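Local coordinates for periplasmic binding protein (Veillonella parvula, PDB 4OVK), which probably captures a small solute outside the cytoplasmic membrane and hands it to an ABC importer, as solute-binding proteins of this family do, at residues E164-F167 with K168-A172; N195-N198 with Q199-T203; V283-P286 with L287-W291; K290-G293 with Q294-P298; L331-I335 with N336-T340. All coordinates share one frame; numbering follows the deposited sequence. Where two conformers were deposited one is given.

Contact 1. Residues E164-F167 with K168-A172; sequences EAYF and KQKNA
K170 lays its aliphatic chain across the ring of Y166, one helical turn earlier, and the pair illustrates how a lysine can be apolar along its length and ionic at its end. Its CB sits 3.7 Å from Y166 O. The next carbon, CG, lies over one face of the ring, 4.1 Å from the centroid and 17° off the normal, which makes a CH-pi contact displaced toward the rim. A bend at chi2 (-69°) then folds the chain along the tyrosine, so that CE comes 3.5 Å from Y166 CE1 and equally near the phenolic oxygen. Beyond it, NZ forms a salt bridge with D303 OD2, while Y166 OH is hydrogen-bonded to D303 OD1; one carboxylate thus receives both tips. Underneath, the backbone is ordinary helix: K170 N reaches Y166 O at 3.0 Å, and K168 N and Q169 N bond to E164 O and A165 O. N171, with positive phi, leaves the helix after one more such bond, N171 N to F167 O at 3.1 Å. F167 O has a second partner, a water that donates to it at 2.7 Å and accepts from A172 N, bridging the helix end to the next residues. The F167 ring turns toward F301 and helix 285-296. With its charge met by D303, CG on the aromatic face and CE beside the phenol, K170 probably has little freedom to swing into solvent.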
loop_
_atom_site.group_PDB
_atom_site.type_symbol
_atom_site.label_atom_id
_atom_site.label_comp_id
_atom_site.label_asym_id
_atom_site.label_seq_id
_atom_site.Cartn_x
_atom_site.Cartn_y
_atom_site.Cartn_z
ATOM N N GLU A 164 -10.725 7.336 8.418
ATOM C CA GLU A 164 -11.740 7.677 7.415
ATOM C C GLU A 164 -12.709 8.733 7.956
ATOM O O GLU A 164 -12.989 9.720 7.283
ATOM C CB GLU A 164 -12.503 6.422 6.965
ATOM C CG GLU A 164 -11.712 5.582 5.978
ATOM C CD GLU A 164 -12.311 4.208 5.733
ATOM O OE1 GLU A 164 -13.495 3.992 6.095
ATOM O OE2 GLU A 164 -11.592 3.343 5.167
ATOM N N ALA A 165 -13.195 8.535 9.178
ATOM C CA ALA A 165 -14.123 9.487 9.795
ATOM C C ALA A 165 -13.465 10.850 9.976
ATOM O O ALA A 165 -14.105 11.868 9.752
ATOM C CB ALA A 165 -14.625 8.971 11.134
ATOM N N TYR A 166 -12.197 10.865 10.386
ATOM C CA TYR A 166 -11.457 12.133 10.535
ATOM C C TYR A 166 -11.394 12.907 9.215
ATOM O O TYR A 166 -11.708 14.091 9.165
ATOM C CB TYR A 166 -10.057 11.869 11.087
ATOM C CG TYR A 166 -9.105 13.045 11.010
ATOM C CD1 TYR A 166 -9.088 14.018 12.002
ATOM C CD2 TYR A 166 -8.228 13.184 9.941
ATOM C CE1 TYR A 166 -8.217 15.094 11.936
ATOM C CE2 TYR A 166 -7.356 14.253 9.862
ATOM C CZ TYR A 166 -7.368 15.215 10.867
ATOM O OH TYR A 166 -6.521 16.290 10.816
ATOM N N PHE A 167 -11.012 12.235 8.140
ATOM C CA PHE A 167 -10.948 12.896 6.833
ATOM C C PHE A 167 -12.333 13.281 6.288
ATOM O O PHE A 167 -12.467 14.317 5.648
ATOM C CB PHE A 167 -10.133 12.067 5.829
ATOM C CG PHE A 167 -8.646 12.166 6.052
ATOM C CD1 PHE A 167 -7.940 13.264 5.588
ATOM C CD2 PHE A 167 -7.965 11.192 6.766
ATOM C CE1 PHE A 167 -6.580 13.386 5.813
ATOM C CE2 PHE A 167 -6.604 11.306 7.000
ATOM C CZ PHE A 167 -5.911 12.405 6.525
ATOM N N LYS A 168 -13.370 12.488 6.561
ATOM C CA LYS A 168 -14.716 12.888 6.128
ATOM C C LYS A 168 -15.147 14.148 6.857
ATOM O O LYS A 168 -15.801 15.013 6.273
ATOM C CB LYS A 168 -15.765 11.791 6.354
ATOM C CG LYS A 168 -15.530 10.508 5.568
ATOM C CD LYS A 168 -15.778 10.666 4.076
ATOM C CE LYS A 168 -17.234 10.438 3.720
ATOM N NZ LYS A 168 -17.524 10.780 2.299
ATOM N N GLN A 169 -14.777 14.259 8.132
ATOM C CA GLN A 169 -15.256 15.367 8.951
ATOM C C GLN A 169 -14.515 16.626 8.525
ATOM O O GLN A 169 -15.112 17.662 8.388
ATOM C CB GLN A 169 -15.052 15.086 10.442
ATOM C CG GLN A 169 -15.809 16.022 11.380
ATOM C CD GLN A 169 -15.103 17.351 11.609
ATOM O OE1 GLN A 169 -13.867 17.434 11.600
ATOM N NE2 GLN A 169 -15.888 18.399 11.820
ATOM N N LYS A 170 -13.212 16.518 8.288
ATOM C CA LYS A 170 -12.458 17.665 7.783
ATOM C C LYS A 170 -13.016 18.143 6.441
ATOM O O LYS A 170 -13.015 19.340 6.154
ATOM C CB LYS A 170 -10.971 17.338 7.666
ATOM C CG LYS A 170 -10.272 17.166 9.003
ATOM C CD LYS A 170 -10.148 18.475 9.764
ATOM C CE LYS A 170 -9.428 18.259 11.087
ATOM N NZ LYS A 170 -9.203 19.543 11.796
ATOM N N ASN A 171 -13.484 17.208 5.621
ATOM C CA ASN A 171 -14.173 17.536 4.375
ATOM C C ASN A 171 -13.402 18.520 3.485
ATOM O O ASN A 171 -13.975 19.477 2.956
ATOM C CB ASN A 171 -15.572 18.081 4.693
ATOM C CG ASN A 171 -16.504 18.051 3.493
ATOM O OD1 ASN A 171 -16.317 17.276 2.556
ATOM N ND2 ASN A 171 -17.507 18.904 3.517
ATOM N N ALA A 172 -12.112 18.244 3.295
ATOM C CA ALA A 172 -11.219 19.127 2.530
ATOM C C ALA A 172 -11.585 19.209 1.048
ATOM O O ALA A 172 -11.200 20.147 0.375
ATOM C CB ALA A 172 -9.771 18.673 2.685
HETATM O O HOH W 1 -10.795 15.862 4.179
#

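Contact 2. Residues N195-N198 with Q199-T203; sequences NSVN and QLMIT
The start of helix 197-204 is a serine N-cap, in which S196 reaches forward over the first turn to Q199. S196 OG accepts from Q199 N at 3.2 Å with an angle of 148° at the hydrogen. A chi1 of 66° makes this possible, because it tucks the hydroxyl between the serine's own backbone N and carbonyl carbon, facing the amide of Q199. The same oxygen is hydrogen-bonded to G193 O, so it joins the incoming loop to the helix. Q199 also stands against the cap with its CG, 3.5 Å from S196 OG, before its amide leads off to A192 O and A211 O. Regular bonding begins at once: M201 N meets V197 O at 2.9 Å, and I202 N meets N198 O at the same distance. Above these bonds the selenomethionine M201 bends at chi3 (-68°), which folds its methyl back over the first turn; CE rests 3.8 Å from N198 CA and makes a looser contact with V197 CG1. I202 instead brings CG1 to 3.3 Å from N198 O, shielding that carbonyl with hydrocarbon. M201 also packs on M289 of helix 285-296, so the capped turn is buried against a second helix. A serine whose hydroxyl takes the amide three residues on is the classical N-cap, serving here to start a short helix soon after strand 190-192.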
loop_
_atom_site.group_PDB
_atom_site.type_symbol
_atom_site.label_atom_id
_atom_site.label_comp_id
_atom_site.label_asym_id
_atom_site.label_seq_id
_atom_site.Cartn_x
_atom_site.Cartn_y
_atom_site.Cartn_z
ATOM N N ASN A 195 -9.448 6.674 -12.682
ATOM C CA ASN A 195 -9.874 5.410 -12.075
ATOM C C ASN A 195 -8.953 4.956 -10.943
ATOM O O ASN A 195 -9.210 3.929 -10.330
ATOM C CB ASN A 195 -9.982 4.312 -13.133
ATOM C CG ASN A 195 -10.980 4.649 -14.219
ATOM O OD1 ASN A 195 -10.636 4.719 -15.398
ATOM N ND2 ASN A 195 -12.221 4.872 -13.825
ATOM N N SER A 196 -7.898 5.717 -10.652
ATOM C CA SER A 196 -6.950 5.333 -9.595
ATOM C C SER A 196 -7.431 5.743 -8.213
ATOM O O SER A 196 -8.095 6.772 -8.045
ATOM C CB SER A 196 -5.581 5.969 -9.830
ATOM O OG SER A 196 -5.655 7.376 -9.698
ATOM N N VAL A 197 -7.067 4.941 -7.218
ATOM C CA VAL A 197 -7.247 5.325 -5.821
ATOM C C VAL A 197 -6.451 6.595 -5.493
ATOM O O VAL A 197 -6.849 7.376 -4.625
ATOM C CB VAL A 197 -6.835 4.191 -4.860
ATOM C CG1 VAL A 197 -5.340 3.883 -4.975
ATOM C CG2 VAL A 197 -7.227 4.535 -3.424
ATOM N N ASN A 198 -5.345 6.808 -6.194
ATOM C CA ASN A 198 -4.531 8.013 -5.975
ATOM C C ASN A 198 -5.329 9.309 -6.200
ATOM O O ASN A 198 -5.149 10.287 -5.477
ATOM C CB ASN A 198 -3.286 8.010 -6.876
ATOM C CG ASN A 198 -2.511 6.712 -6.799
ATOM O OD1 ASN A 198 -2.919 5.693 -7.367
ATOM N ND2 ASN A 198 -1.402 6.733 -6.095
ATOM N N GLN A 199 -6.215 9.319 -7.194
ATOM C CA GLN A 199 -7.044 10.513 -7.426
ATOM C C GLN A 199 -8.092 10.689 -6.324
ATOM O O GLN A 199 -8.368 11.817 -5.909
ATOM C CB GLN A 199 -7.666 10.519 -8.823
ATOM C CG GLN A 199 -6.615 10.750 -9.908
ATOM C CD GLN A 199 -7.117 11.499 -11.137
ATOM O OE1 GLN A 199 -8.248 12.013 -11.181
ATOM N NE2 GLN A 199 -6.258 11.564 -12.155
ATOM N N LEU A 200 -8.638 9.578 -5.830
ATOM C CA LEU A 200 -9.533 9.621 -4.673
ATOM C C LEU A 200 -8.796 10.199 -3.467
ATOM O O LEU A 200 -9.356 11.002 -2.732
ATOM C CB LEU A 200 -10.082 8.230 -4.312
ATOM C CG LEU A 200 -10.948 7.513 -5.350
ATOM C CD1 LEU A 200 -11.381 6.162 -4.793
ATOM C CD2 LEU A 200 -12.153 8.348 -5.764
HETATM N N MSE A 201 -7.541 9.794 -3.272
HETATM C CA MSE A 201 -6.749 10.263 -2.115
HETATM C C MSE A 201 -6.440 11.746 -2.265
HETATM O O MSE A 201 -6.513 12.510 -1.296
HETATM C CB MSE A 201 -5.476 9.413 -1.914
HETATM C CG MSE A 201 -5.829 8.059 -1.285
HETATM SE SE MSE A 201 -4.217 7.142 -0.610
HETATM C CE MSE A 201 -3.627 6.940 -2.475
ATOM N N ILE A 202 -6.121 12.178 -3.477
ATOM C CA ILE A 202 -5.892 13.610 -3.738
ATOM C C ILE A 202 -7.148 14.435 -3.401
ATOM O O ILE A 202 -7.071 15.483 -2.726
ATOM C CB ILE A 202 -5.419 13.848 -5.193
ATOM C CG1 ILE A 202 -3.955 13.409 -5.340
ATOM C CG2 ILE A 202 -5.560 15.318 -5.592
ATOM C CD1 ILE A 202 -3.456 13.333 -6.770
ATOM N N THR A 203 -8.306 13.943 -3.842
ATOM C CA THR A 203 -9.569 14.641 -3.602
ATOM C C THR A 203 -9.875 14.690 -2.104
ATOM O O THR A 203 -10.241 15.737 -1.587
ATOM C CB THR A 203 -10.737 13.966 -4.349
ATOM O OG1 THR A 203 -10.540 14.099 -5.764
ATOM C CG2 THR A 203 -12.077 14.600 -3.968
#

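Contact 3. Residues V283-P286 with L287-W291; sequences VETP and LMMKW
E284 O holds two amides of the opening turn, those of L287 and M288. The bond from L287 N is short, 2.8 Å, but the donor stands well above the carbonyl plane; the one from M288 N is weak at 3.4 Å. Further on the pattern becomes regular, with M289 N 2.9 Å from T285 O and K290 N 3.1 Å from P286 O. The buried carboxylate of E284 turns away from this turn, to Y318 OH, W278 NE1 and I275 N. This is the N-terminus of helix 285-296, with E284 at the N-cap and P286 within the first turn, where a proline is well tolerated, since an N-H here would have no acceptor within the helix. T285 OG1 bonds back to N282 N, tying the first turn to the preceding loop. Packing joins residues three and four apart. T285 and M289 run side by side, CG2 of the threonine 4.2 Å from CG of the selenomethionine, and M289 CG also lies 3.3 Å from T285 O. L287 CD1 approaches E284 CB at 4.2 Å. K290 passes its CG along P286 O at 3.5 Å on the way to a salt bridge with D309, and P286 itself leans on H160 and S163 of helix 150-170.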
loop_
_atom_site.group_PDB
_atom_site.type_symbol
_atom_site.label_atom_id
_atom_site.label_comp_id
_atom_site.label_asym_id
_atom_site.label_seq_id
_atom_site.Cartn_x
_atom_site.Cartn_y
_atom_site.Cartn_z
ATOM N N VAL A 283 -2.114 -1.572 4.744
ATOM C CA VAL A 283 -2.418 -1.466 6.171
ATOM C C VAL A 283 -2.025 -0.077 6.760
ATOM O O VAL A 283 -2.621 0.414 7.715
ATOM C CB VAL A 283 -1.779 -2.659 6.929
ATOM C CG1 VAL A 283 -0.341 -2.374 7.344
ATOM C CG2 VAL A 283 -2.618 -3.041 8.119
ATOM N N GLU A 284 -1.059 0.567 6.135
ATOM C CA GLU A 284 -0.569 1.881 6.556
ATOM C C GLU A 284 -1.200 3.067 5.776
ATOM O O GLU A 284 -0.784 4.212 5.938
ATOM C CB GLU A 284 0.949 1.891 6.438
ATOM C CG GLU A 284 1.599 0.844 7.337
ATOM C CD GLU A 284 3.090 0.668 7.139
ATOM O OE1 GLU A 284 3.629 1.060 6.089
ATOM O OE2 GLU A 284 3.721 0.070 8.025
ATOM N N THR A 285 -2.210 2.807 4.958
ATOM C CA THR A 285 -2.865 3.875 4.185
ATOM C C THR A 285 -3.257 5.123 5.004
ATOM O O THR A 285 -3.065 6.242 4.518
ATOM C CB THR A 285 -4.068 3.352 3.385
ATOM O OG1 THR A 285 -3.602 2.449 2.375
ATOM C CG2 THR A 285 -4.833 4.495 2.714
ATOM N N PRO A 286 -3.774 4.953 6.229
ATOM C CA PRO A 286 -4.070 6.170 7.007
ATOM C C PRO A 286 -2.863 7.097 7.226
ATOM O O PRO A 286 -3.036 8.323 7.336
ATOM C CB PRO A 286 -4.577 5.615 8.342
ATOM C CG PRO A 286 -5.175 4.318 7.990
ATOM C CD PRO A 286 -4.295 3.744 6.907
ATOM N N LEU A 287 -1.663 6.526 7.298
ATOM C CA LEU A 287 -0.442 7.327 7.443
ATOM C C LEU A 287 -0.116 8.075 6.142
ATOM O O LEU A 287 0.309 9.240 6.155
ATOM C CB LEU A 287 0.733 6.453 7.890
ATOM C CG LEU A 287 0.513 5.807 9.261
ATOM C CD1 LEU A 287 1.489 4.678 9.474
ATOM C CD2 LEU A 287 0.602 6.825 10.413
HETATM N N MSE A 288 -0.357 7.421 5.012
HETATM C CA MSE A 288 -0.211 8.069 3.713
HETATM C C MSE A 288 -1.167 9.236 3.581
HETATM O O MSE A 288 -0.790 10.289 3.086
HETATM C CB MSE A 288 -0.447 7.053 2.610
HETATM C CG MSE A 288 -0.481 7.680 1.223
HETATM SE SE MSE A 288 1.184 8.638 0.780
HETATM C CE MSE A 288 1.104 8.368 -1.166
HETATM N N MSE A 289 -2.403 9.070 4.044
HETATM C CA MSE A 289 -3.403 10.141 3.963
HETATM C C MSE A 289 -2.970 11.337 4.799
HETATM O O MSE A 289 -3.117 12.505 4.398
HETATM C CB MSE A 289 -4.757 9.622 4.441
HETATM C CG MSE A 289 -5.265 8.555 3.505
HETATM SE SE MSE A 289 -6.084 9.409 1.951
HETATM C CE MSE A 289 -7.702 8.302 2.162
ATOM N N LYS A 290 -2.381 11.050 5.948
ATOM C CA LYS A 290 -1.864 12.099 6.815
ATOM C C LYS A 290 -0.694 12.870 6.201
ATOM O O LYS A 290 -0.652 14.098 6.304
ATOM C CB LYS A 290 -1.517 11.544 8.184
ATOM C CG LYS A 290 -2.770 11.373 9.032
ATOM C CD LYS A 290 -2.511 10.803 10.407
ATOM C CE LYS A 290 -3.729 11.085 11.283
ATOM N NZ LYS A 290 -3.603 10.591 12.680
ATOM N N TRP A 291 0.206 12.165 5.525
ATOM C CA TRP A 291 1.306 12.796 4.806
ATOM C C TRP A 291 0.762 13.729 3.714
ATOM O O TRP A 291 1.158 14.900 3.646
ATOM C CB TRP A 291 2.236 11.730 4.231
ATOM C CG TRP A 291 3.412 12.237 3.498
ATOM C CD1 TRP A 291 4.570 12.724 4.040
ATOM C CD2 TRP A 291 3.573 12.301 2.080
ATOM N NE1 TRP A 291 5.434 13.099 3.044
ATOM C CE2 TRP A 291 4.848 12.836 1.830
ATOM C CE3 TRP A 291 2.764 11.954 0.995
ATOM C CZ2 TRP A 291 5.326 13.033 0.541
ATOM C CZ3 TRP A 291 3.234 12.154 -0.278
ATOM C CH2 TRP A 291 4.514 12.667 -0.498
#

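Contact 4. Residues K290-G293 with Q294-P298; sequences KWMG and QLIQP
W291 and L295 make the main apolar contact, a CH-pi interaction in which one leucine methyl settles on the indole. L295 CD1 lies over the six-membered ring, 3.4 Å from its centroid and 16° off the normal, with W291 CH2 the atom it comes nearest. A chi1 of -179° sets the tryptophan CG beside the residue's own carbonyl carbon, so the indole stands out from the helix and its six-membered ring meets the L295 methyl. Replacing W291 by alanine is likely to leave that methyl without its aromatic seat and to open a gap beside Y269 and F341, which the indole also meets. The polar contacts are mostly backbone. L295 N donates to W291 O in the carbonyl plane at 3.2 Å, with a weak second bond to M292 O, while I296 N meets M292 O more closely, at 2.9 Å. The last helical bond, Q297 N to G293 O, is 2.8 Å long; Q297 then leaves helical geometry, and P298 has no amide hydrogen to offer. Among the longer polar side chains, Q294 uses NE2 for F301 O and Y304 O, and Q297 uses its own for G206 O. The chemistry divides accordingly: hydrocarbon and aromatic groups pack the inner side of this end of helix 285-296, whereas the glutamine amides fasten it to surrounding backbone carbonyls.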
loop_
_atom_site.group_PDB
_atom_site.type_symbol
_atom_site.label_atom_id
_atom_site.label_comp_id
_atom_site.label_asym_id
_atom_site.label_seq_id
_atom_site.Cartn_x
_atom_site.Cartn_y
_atom_site.Cartn_z
ATOM N N LYS A 290 -2.381 11.050 5.948
ATOM C CA LYS A 290 -1.864 12.099 6.815
ATOM C C LYS A 290 -0.694 12.870 6.201
ATOM O O LYS A 290 -0.652 14.098 6.304
ATOM C CB LYS A 290 -1.517 11.544 8.184
ATOM C CG LYS A 290 -2.770 11.373 9.032
ATOM C CD LYS A 290 -2.511 10.803 10.407
ATOM C CE LYS A 290 -3.729 11.085 11.283
ATOM N NZ LYS A 290 -3.603 10.591 12.680
ATOM N N TRP A 291 0.206 12.165 5.525
ATOM C CA TRP A 291 1.306 12.796 4.806
ATOM C C TRP A 291 0.762 13.729 3.714
ATOM O O TRP A 291 1.158 14.900 3.646
ATOM C CB TRP A 291 2.236 11.730 4.231
ATOM C CG TRP A 291 3.412 12.237 3.498
ATOM C CD1 TRP A 291 4.570 12.724 4.040
ATOM C CD2 TRP A 291 3.573 12.301 2.080
ATOM N NE1 TRP A 291 5.434 13.099 3.044
ATOM C CE2 TRP A 291 4.848 12.836 1.830
ATOM C CE3 TRP A 291 2.764 11.954 0.995
ATOM C CZ2 TRP A 291 5.326 13.033 0.541
ATOM C CZ3 TRP A 291 3.234 12.154 -0.278
ATOM C CH2 TRP A 291 4.514 12.667 -0.498
HETATM N N MSE A 292 -0.162 13.229 2.895
HETATM C CA MSE A 292 -0.715 14.006 1.786
HETATM C C MSE A 292 -1.463 15.211 2.286
HETATM O O MSE A 292 -1.330 16.306 1.734
HETATM C CB MSE A 292 -1.658 13.145 0.946
HETATM C CG MSE A 292 -0.855 12.060 0.236
HETATM SE SE MSE A 292 -2.048 11.020 -0.920
HETATM C CE MSE A 292 -2.708 12.548 -1.961
ATOM N N GLY A 293 -2.260 15.025 3.329
ATOM C CA GLY A 293 -3.028 16.136 3.919
ATOM C C GLY A 293 -2.151 17.311 4.309
ATOM O O GLY A 293 -2.471 18.486 4.039
ATOM N N GLN A 294 -1.032 17.011 4.945
ATOM C CA GLN A 294 -0.137 18.078 5.364
ATOM C C GLN A 294 0.656 18.718 4.217
ATOM O O GLN A 294 1.107 19.840 4.360
ATOM C CB GLN A 294 0.758 17.639 6.513
ATOM C CG GLN A 294 -0.050 17.568 7.790
ATOM C CD GLN A 294 0.763 17.322 9.035
ATOM O OE1 GLN A 294 1.849 16.734 8.990
ATOM N NE2 GLN A 294 0.217 17.754 10.175
ATOM N N LEU A 295 0.815 18.016 3.096
ATOM C CA LEU A 295 1.383 18.627 1.898
ATOM C C LEU A 295 0.373 19.544 1.231
ATOM O O LEU A 295 0.708 20.633 0.819
ATOM C CB LEU A 295 1.818 17.578 0.870
ATOM C CG LEU A 295 3.033 16.716 1.185
ATOM C CD1 LEU A 295 3.275 15.758 0.020
ATOM C CD2 LEU A 295 4.242 17.583 1.467
ATOM N N ILE A 296 -0.873 19.092 1.130
ATOM C CA ILE A 296 -1.849 19.750 0.259
ATOM C C ILE A 296 -2.638 20.853 0.991
ATOM O O ILE A 296 -2.775 21.969 0.466
ATOM C CB ILE A 296 -2.774 18.701 -0.390
ATOM C CG1 ILE A 296 -1.925 17.722 -1.223
ATOM C CG2 ILE A 296 -3.843 19.390 -1.232
ATOM C CD1 ILE A 296 -2.657 16.499 -1.740
ATOM N N GLN A 297 -3.141 20.547 2.190
ATOM C CA GLN A 297 -3.907 21.505 2.996
ATOM C C GLN A 297 -3.405 21.535 4.436
ATOM O O GLN A 297 -4.121 21.130 5.350
ATOM C CB GLN A 297 -5.396 21.144 3.003
ATOM C CG GLN A 297 -6.059 21.173 1.642
ATOM C CD GLN A 297 -6.264 22.571 1.081
ATOM O OE1 GLN A 297 -6.012 23.594 1.739
ATOM N NE2 GLN A 297 -6.757 22.620 -0.141
ATOM N N PRO A 298 -2.176 22.018 4.651
ATOM C CA PRO A 298 -1.614 22.007 5.999
ATOM C C PRO A 298 -2.411 22.805 7.039
ATOM O O PRO A 298 -2.370 22.460 8.219
ATOM C CB PRO A 298 -0.215 22.619 5.804
ATOM C CG PRO A 298 -0.313 23.410 4.554
ATOM C CD PRO A 298 -1.257 22.640 3.680
#

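Contact 5. Residues L331-I335 with N336-T340; sequences LNISI and NNTPT
The flat amide of N336 has N332 over one of its faces, with CB of that residue 3.5 Å from N336 ND2. On the same side, I335 CG2 sits obliquely beyond the oxygen, 3.7 Å from N336 OD1. The indole of W291 comes up beyond the nitrogen. Both amide atoms are engaged: OD1 accepts from K270 N at the end of strand 268-270, and ND2 donates to a water 3.0 Å away. That water also donates to L331 O at 2.7 Å and is hydrogen-bonded to T338 OG1, so it joins the residues before and after the turn. Were N336 a leucine, K270 N would probably lose its acceptor and the water one of its three partners. The backbone adds its own closure, N336 N meeting N332 O at 2.8 Å. Then, after the single turn 333-336, N337 takes positive phi and the chain leaves the helical path. T338 N reaches back to I333 O, lying in the carbonyl plane at 3.1 Å and nearly straight, 163° at the hydrogen, while the companion bond from N337 N to S334 O is weak. I333 leans its CG2 over the departing loop, 3.5 Å from T338 O. N332, also of positive phi, ends helix 324-331 in a Schellman motif, and N337 ends the next turn with another, the usual signature of a helix stop made by a residue in the left-handed backbone conformation.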
loop_
_atom_site.group_PDB
_atom_site.type_symbol
_atom_site.label_atom_id
_atom_site.label_comp_id
_atom_site.label_asym_id
_atom_site.label_seq_id
_atom_site.Cartn_x
_atom_site.Cartn_y
_atom_site.Cartn_z
ATOM N N LEU A 331 9.757 8.345 5.327
ATOM C CA LEU A 331 9.025 9.532 4.890
ATOM C C LEU A 331 9.791 10.387 3.867
ATOM O O LEU A 331 9.282 11.424 3.454
ATOM C CB LEU A 331 8.653 10.386 6.111
ATOM C CG LEU A 331 7.689 9.776 7.135
ATOM C CD1 LEU A 331 7.420 10.737 8.287
ATOM C CD2 LEU A 331 6.386 9.395 6.439
ATOM N N ASN A 332 10.978 9.941 3.444
ATOM C CA ASN A 332 11.783 10.664 2.450
ATOM C C ASN A 332 12.032 12.122 2.879
ATOM O O ASN A 332 11.939 13.039 2.065
ATOM C CB ASN A 332 11.086 10.613 1.079
ATOM C CG ASN A 332 11.092 9.219 0.475
ATOM O OD1 ASN A 332 12.088 8.529 0.537
ATOM N ND2 ASN A 332 9.973 8.806 -0.111
ATOM N N ILE A 333 12.356 12.319 4.155
ATOM C CA ILE A 333 12.477 13.670 4.723
ATOM C C ILE A 333 13.633 14.429 4.075
ATOM O O ILE A 333 13.448 15.570 3.640
ATOM C CB ILE A 333 12.556 13.629 6.259
ATOM C CG1 ILE A 333 11.173 13.211 6.806
ATOM C CG2 ILE A 333 13.027 14.969 6.841
ATOM C CD1 ILE A 333 11.119 12.972 8.297
ATOM N N SER A 334 14.800 13.793 3.985
ATOM C CA SER A 334 15.961 14.411 3.337
ATOM C C SER A 334 15.763 14.535 1.838
ATOM O O SER A 334 16.070 15.588 1.248
ATOM C CB SER A 334 17.245 13.618 3.615
ATOM O OG SER A 334 17.599 13.696 4.985
ATOM N N ILE A 335 15.269 13.457 1.228
ATOM C CA ILE A 335 15.021 13.410 -0.208
ATOM C C ILE A 335 14.064 14.517 -0.651
ATOM O O ILE A 335 14.296 15.183 -1.669
ATOM C CB ILE A 335 14.508 11.996 -0.633
ATOM C CG1 ILE A 335 15.677 10.998 -0.613
ATOM C CG2 ILE A 335 13.848 12.009 -2.006
ATOM C CD1 ILE A 335 15.276 9.542 -0.775
ATOM N N ASN A 336 13.012 14.729 0.131
ATOM C CA ASN A 336 11.978 15.709 -0.193
ATOM C C ASN A 336 12.195 17.106 0.383
ATOM O O ASN A 336 11.433 18.013 0.078
ATOM C CB ASN A 336 10.625 15.200 0.305
ATOM C CG ASN A 336 10.120 14.039 -0.503
ATOM O OD1 ASN A 336 10.626 13.749 -1.588
ATOM N ND2 ASN A 336 9.120 13.353 0.030
ATOM N N ASN A 337 13.230 17.268 1.202
ATOM C CA ASN A 337 13.469 18.511 1.928
ATOM C C ASN A 337 12.191 18.983 2.636
ATOM O O ASN A 337 11.735 20.119 2.442
ATOM C CB ASN A 337 14.026 19.595 0.986
ATOM C CG ASN A 337 14.653 20.756 1.733
ATOM O OD1 ASN A 337 15.008 20.649 2.915
ATOM N ND2 ASN A 337 14.789 21.886 1.047
ATOM N N THR A 338 11.631 18.094 3.462
ATOM C CA THR A 338 10.434 18.384 4.273
ATOM C C THR A 338 10.785 18.205 5.737
ATOM O O THR A 338 10.351 17.226 6.364
ATOM C CB THR A 338 9.258 17.431 3.949
ATOM O OG1 THR A 338 9.687 16.064 4.067
ATOM C CG2 THR A 338 8.727 17.676 2.553
ATOM N N PRO A 339 11.569 19.142 6.299
ATOM C CA PRO A 339 12.078 18.922 7.661
ATOM C C PRO A 339 11.039 19.017 8.776
ATOM O O PRO A 339 11.359 18.702 9.921
ATOM C CB PRO A 339 13.118 20.031 7.837
ATOM C CG PRO A 339 12.692 21.101 6.886
ATOM C CD PRO A 339 12.085 20.388 5.705
ATOM N N THR A 340 9.824 19.461 8.463
ATOM C CA THR A 340 8.796 19.612 9.489
ATOM C C THR A 340 8.113 18.290 9.790
ATOM O O THR A 340 7.378 18.194 10.759
ATOM C CB THR A 340 7.730 20.661 9.119
ATOM O OG1 THR A 340 6.999 20.220 7.975
ATOM C CG2 THR A 340 8.372 22.013 8.833
HETATM O O HOH W 2 8.301 13.884 2.881
#

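How the contacts relate
The five contacts come in series along the chain, except that contacts 3 and 4 share K290 and W291 and read helix 285-296 from its start to its end, their centres 11 Å apart. Helices 150-170 and 197-204 pack against that helix: F167 of contact 1 and M201 of contact 2 both meet M289. Contacts 1 and 2 do not touch, their nearest atoms about 5 Å apart. Contact 5, centred about 25 Å from contact 1, joins through W291, whose indole lies against N336. The C-terminal lobe is thus packed through helix 285-296, which ties helices 150-170 and 197-204 and, through W291, the C-terminal tail to the sheet of strands 180-184, 208-209, 233-236 and 268-270.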